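Local coordinates for erythromycin dehydratase (PDB 3EL6), which probably removes water from a beta-hydroxyacyl intermediate during erythromycin polyketide assembly, as a double-hotdog dehydratase domain of a modular synthase, at residues 167-172 against 211-216. Residues are numbered along the deposited sequence; the frame is centred on the assembly and turned at random.
Sequences EQWPPE and YAEVSI
Pro170 and Tyr211 mark the nearest backbone approach, their CA atoms 6.6 Å apart, where the irregular loop 167-172 turns at a cis Trp169-Pro170 peptide bond beside strand residues 211-215. No backbone hydrogen bond joins the two, and side chains carry the contact. Trp169, its CG anti to the backbone N (chi1 174°), points its indole across toward the strand, so that the NE1-CZ2-CH2 edge faces residues 211-213. Trp169 NE1 donates to Glu213 OE2 at 3.0 Å, a somewhat bent bond (143°) that lies close to the indole plane and uses the anti lone pair of the oxygen. Carboxylate and indole are nearly coplanar. Further round the same edge, Trp169 CZ2 comes to 3.4 Å from Ala212 O, while Trp169 CH2 packs on Tyr211 CB. Pro171 CD lies over one face of the Tyr211 ring, toward its rim, in a CH-pi contact 3.5 Å from the centroid, and the edge of that phenol meets Trp169 CZ3. Strand 209-215 runs between strands 200-206 and 266-273 in the second half of the double hotdog: Trp204 meets the Trp169 ring nearly perpendicularly, Arg268 makes a cation-pi contact with it, and Val270 touches both Trp169 and Tyr211.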
ATOM      1  N   GLU A 167       5.491  -2.455 -45.334  1.00 42.89           N
ATOM      2  CA  GLU A 167       6.249  -1.556 -46.188  1.00 42.70           C
ATOM      3  C   GLU A 167       7.759  -1.852 -46.163  1.00 41.86           C
ATOM      4  O   GLU A 167       8.266  -2.420 -45.209  1.00 40.83           O
ATOM      5  CB  GLU A 167       6.029  -0.122 -45.730  1.00 43.49           C
ATOM      6  CG  GLU A 167       6.456   0.858 -46.773  1.00 48.51           C
ATOM      7  CD  GLU A 167       6.888   2.198 -46.226  1.00 52.88           C
ATOM      8  OE1 GLU A 167       6.363   2.629 -45.191  1.00 55.62           O
ATOM      9  OE2 GLU A 167       7.765   2.830 -46.848  1.00 56.37           O
ATOM     10  N   GLN A 168       8.469  -1.461 -47.214  1.00 40.50           N
ATOM     11  CA  GLN A 168       9.903  -1.749 -47.335  1.00 39.84           C
ATOM     12  C   GLN A 168      10.650  -1.146 -46.127  1.00 37.16           C
ATOM     13  O   GLN A 168      10.337  -0.030 -45.722  1.00 36.41           O
ATOM     14  CB  GLN A 168      10.440  -1.131 -48.653  1.00 40.36           C
ATOM     15  CG  GLN A 168      11.938  -1.279 -48.863  1.00 44.61           C
ATOM     16  CD  GLN A 168      12.399  -0.673 -50.195  1.00 49.55           C
ATOM     17  OE1 GLN A 168      13.531  -0.180 -50.326  1.00 52.81           O
ATOM     18  NE2 GLN A 168      11.516  -0.687 -51.176  1.00 49.72           N
ATOM     19  N   TRP A 169      11.656  -1.849 -45.593  1.00 36.02           N
ATOM     20  CA  TRP A 169      12.426  -1.353 -44.417  1.00 33.81           C
ATOM     21  C   TRP A 169      13.931  -1.158 -44.693  1.00 33.87           C
ATOM     22  O   TRP A 169      14.571  -2.094 -45.078  1.00 33.38           O
ATOM     23  CB  TRP A 169      12.300  -2.371 -43.268  1.00 34.42           C
ATOM     24  CG  TRP A 169      13.208  -1.989 -42.079  1.00 31.39           C
ATOM     25  CD1 TRP A 169      14.448  -2.513 -41.757  1.00 32.94           C
ATOM     26  CD2 TRP A 169      12.934  -0.972 -41.110  1.00 28.40           C
ATOM     27  NE1 TRP A 169      14.958  -1.853 -40.618  1.00 26.51           N
ATOM     28  CE2 TRP A 169      14.042  -0.916 -40.213  1.00 26.51           C
ATOM     29  CE3 TRP A 169      11.844  -0.119 -40.891  1.00 29.98           C
ATOM     30  CZ2 TRP A 169      14.077  -0.035 -39.124  1.00 24.46           C
ATOM     31  CZ3 TRP A 169      11.872   0.752 -39.809  1.00 28.27           C
ATOM     32  CH2 TRP A 169      12.992   0.794 -38.939  1.00 28.50           C
ATOM     33  N   PRO A 170      14.482   0.052 -44.520  1.00 33.37           N
ATOM     34  CA  PRO A 170      13.738   1.270 -44.248  1.00 35.10           C
ATOM     35  C   PRO A 170      12.938   1.685 -45.497  1.00 36.81           C
ATOM     36  O   PRO A 170      13.079   1.061 -46.560  1.00 36.39           O
ATOM     37  CB  PRO A 170      14.830   2.288 -44.007  1.00 34.63           C
ATOM     38  CG  PRO A 170      15.977   1.786 -44.953  1.00 33.72           C
ATOM     39  CD  PRO A 170      15.902   0.319 -44.843  1.00 34.18           C
ATOM     40  N   PRO A 171      12.139   2.754 -45.391  1.00 38.72           N
ATOM     41  CA  PRO A 171      11.375   3.172 -46.582  1.00 40.24           C
ATOM     42  C   PRO A 171      12.289   3.459 -47.793  1.00 42.35           C
ATOM     43  O   PRO A 171      13.483   3.738 -47.620  1.00 42.41           O
ATOM     44  CB  PRO A 171      10.723   4.477 -46.120  1.00 40.06           C
ATOM     45  CG  PRO A 171      10.553   4.264 -44.622  1.00 39.81           C
ATOM     46  CD  PRO A 171      11.810   3.561 -44.199  1.00 38.63           C
ATOM     47  N   GLU A 172      11.706   3.462 -48.995  1.00 44.25           N
ATOM     48  CA  GLU A 172      12.462   3.611 -50.257  1.00 45.85           C
ATOM     49  C   GLU A 172      13.489   4.746 -50.342  1.00 44.94           C
ATOM     50  O   GLU A 172      14.636   4.514 -50.763  1.00 46.12           O
ATOM     51  CB  GLU A 172      11.496   3.645 -51.469  1.00 47.27           C
ATOM     52  CG  GLU A 172      11.066   2.215 -51.909  1.00 53.60           C
ATOM     53  CD  GLU A 172       9.887   2.159 -52.921  1.00 61.06           C
ATOM     54  OE1 GLU A 172       9.969   2.779 -54.012  1.00 63.42           O
ATOM     55  OE2 GLU A 172       8.878   1.464 -52.620  1.00 64.92           O
ATOM     56  N   TYR A 211      14.767   6.156 -38.776  1.00 24.04           N
ATOM     57  CA  TYR A 211      14.363   4.773 -38.734  1.00 23.97           C
ATOM     58  C   TYR A 211      15.561   4.073 -38.067  1.00 24.84           C
ATOM     59  O   TYR A 211      16.709   4.412 -38.416  1.00 24.15           O
ATOM     60  CB  TYR A 211      14.199   4.235 -40.156  1.00 25.10           C
ATOM     61  CG  TYR A 211      13.151   5.030 -40.890  1.00 24.70           C
ATOM     62  CD1 TYR A 211      11.845   4.580 -40.960  1.00 28.79           C
ATOM     63  CD2 TYR A 211      13.462   6.286 -41.386  1.00 26.93           C
ATOM     64  CE1 TYR A 211      10.849   5.367 -41.589  1.00 33.74           C
ATOM     65  CE2 TYR A 211      12.475   7.083 -42.005  1.00 32.12           C
ATOM     66  CZ  TYR A 211      11.204   6.614 -42.100  1.00 33.58           C
ATOM     67  OH  TYR A 211      10.260   7.425 -42.705  1.00 39.55           O
ATOM     68  N   ALA A 212      15.350   3.130 -37.149  1.00 23.44           N
ATOM     69  CA  ALA A 212      16.574   2.519 -36.537  1.00 22.93           C
ATOM     70  C   ALA A 212      16.269   1.064 -36.223  1.00 22.90           C
ATOM     71  O   ALA A 212      15.130   0.719 -35.984  1.00 23.48           O
ATOM     72  CB  ALA A 212      16.998   3.281 -35.266  1.00 22.57           C
ATOM     73  N   GLU A 213      17.291   0.192 -36.231  1.00 22.02           N
ATOM     74  CA  GLU A 213      17.169  -1.157 -35.722  1.00 22.63           C
ATOM     75  C   GLU A 213      17.856  -1.082 -34.360  1.00 22.55           C
ATOM     76  O   GLU A 213      18.978  -0.586 -34.263  1.00 22.47           O
ATOM     77  CB  GLU A 213      17.948  -2.119 -36.627  1.00 24.97           C
ATOM     78  CG  GLU A 213      17.165  -2.404 -37.944  1.00 26.50           C
ATOM     79  CD  GLU A 213      17.945  -3.242 -38.932  1.00 31.36           C
ATOM     80  OE1 GLU A 213      19.123  -3.634 -38.637  1.00 29.71           O
ATOM     81  OE2 GLU A 213      17.366  -3.490 -40.019  1.00 30.84           O
ATOM     82  N   VAL A 214      17.192  -1.607 -33.326  1.00 22.21           N
ATOM     83  CA  VAL A 214      17.684  -1.450 -31.963  1.00 22.50           C
ATOM     84  C   VAL A 214      17.534  -2.833 -31.325  1.00 20.09           C
ATOM     85  O   VAL A 214      16.498  -3.443 -31.440  1.00 19.58           O
ATOM     86  CB  VAL A 214      16.849  -0.420 -31.220  1.00 23.63           C
ATOM     87  CG1 VAL A 214      17.338  -0.378 -29.812  1.00 26.92           C
ATOM     88  CG2 VAL A 214      16.977   0.977 -31.866  1.00 26.48           C
ATOM     89  N   SER A 215      18.564  -3.354 -30.651  1.00 20.35           N
ATOM     90  CA  SER A 215      18.461  -4.698 -30.067  1.00 18.45           C
ATOM     91  C   SER A 215      19.522  -4.839 -28.963  1.00 19.00           C
ATOM     92  O   SER A 215      20.524  -4.126 -28.961  1.00 18.58           O
ATOM     93  CB  SER A 215      18.657  -5.846 -31.079  1.00 19.24           C
ATOM     94  OG  SER A 215      19.960  -5.733 -31.690  1.00 19.16           O
ATOM     95  N   ILE A 216      19.218  -5.713 -28.007  1.00 19.37           N
ATOM     96  CA  ILE A 216      20.103  -6.026 -26.924  1.00 21.69           C
ATOM     97  C   ILE A 216      20.138  -7.542 -26.843  1.00 24.19           C
ATOM     98  O   ILE A 216      19.360  -8.246 -27.474  1.00 24.66           O
ATOM     99  CB  ILE A 216      19.589  -5.435 -25.570  1.00 20.19           C
ATOM    100  CG1 ILE A 216      18.192  -5.982 -25.242  1.00 23.17           C
ATOM    101  CG2 ILE A 216      19.613  -3.898 -25.633  1.00 21.61           C
ATOM    102  CD1 ILE A 216      17.794  -5.676 -23.771  1.00 28.23           C
TER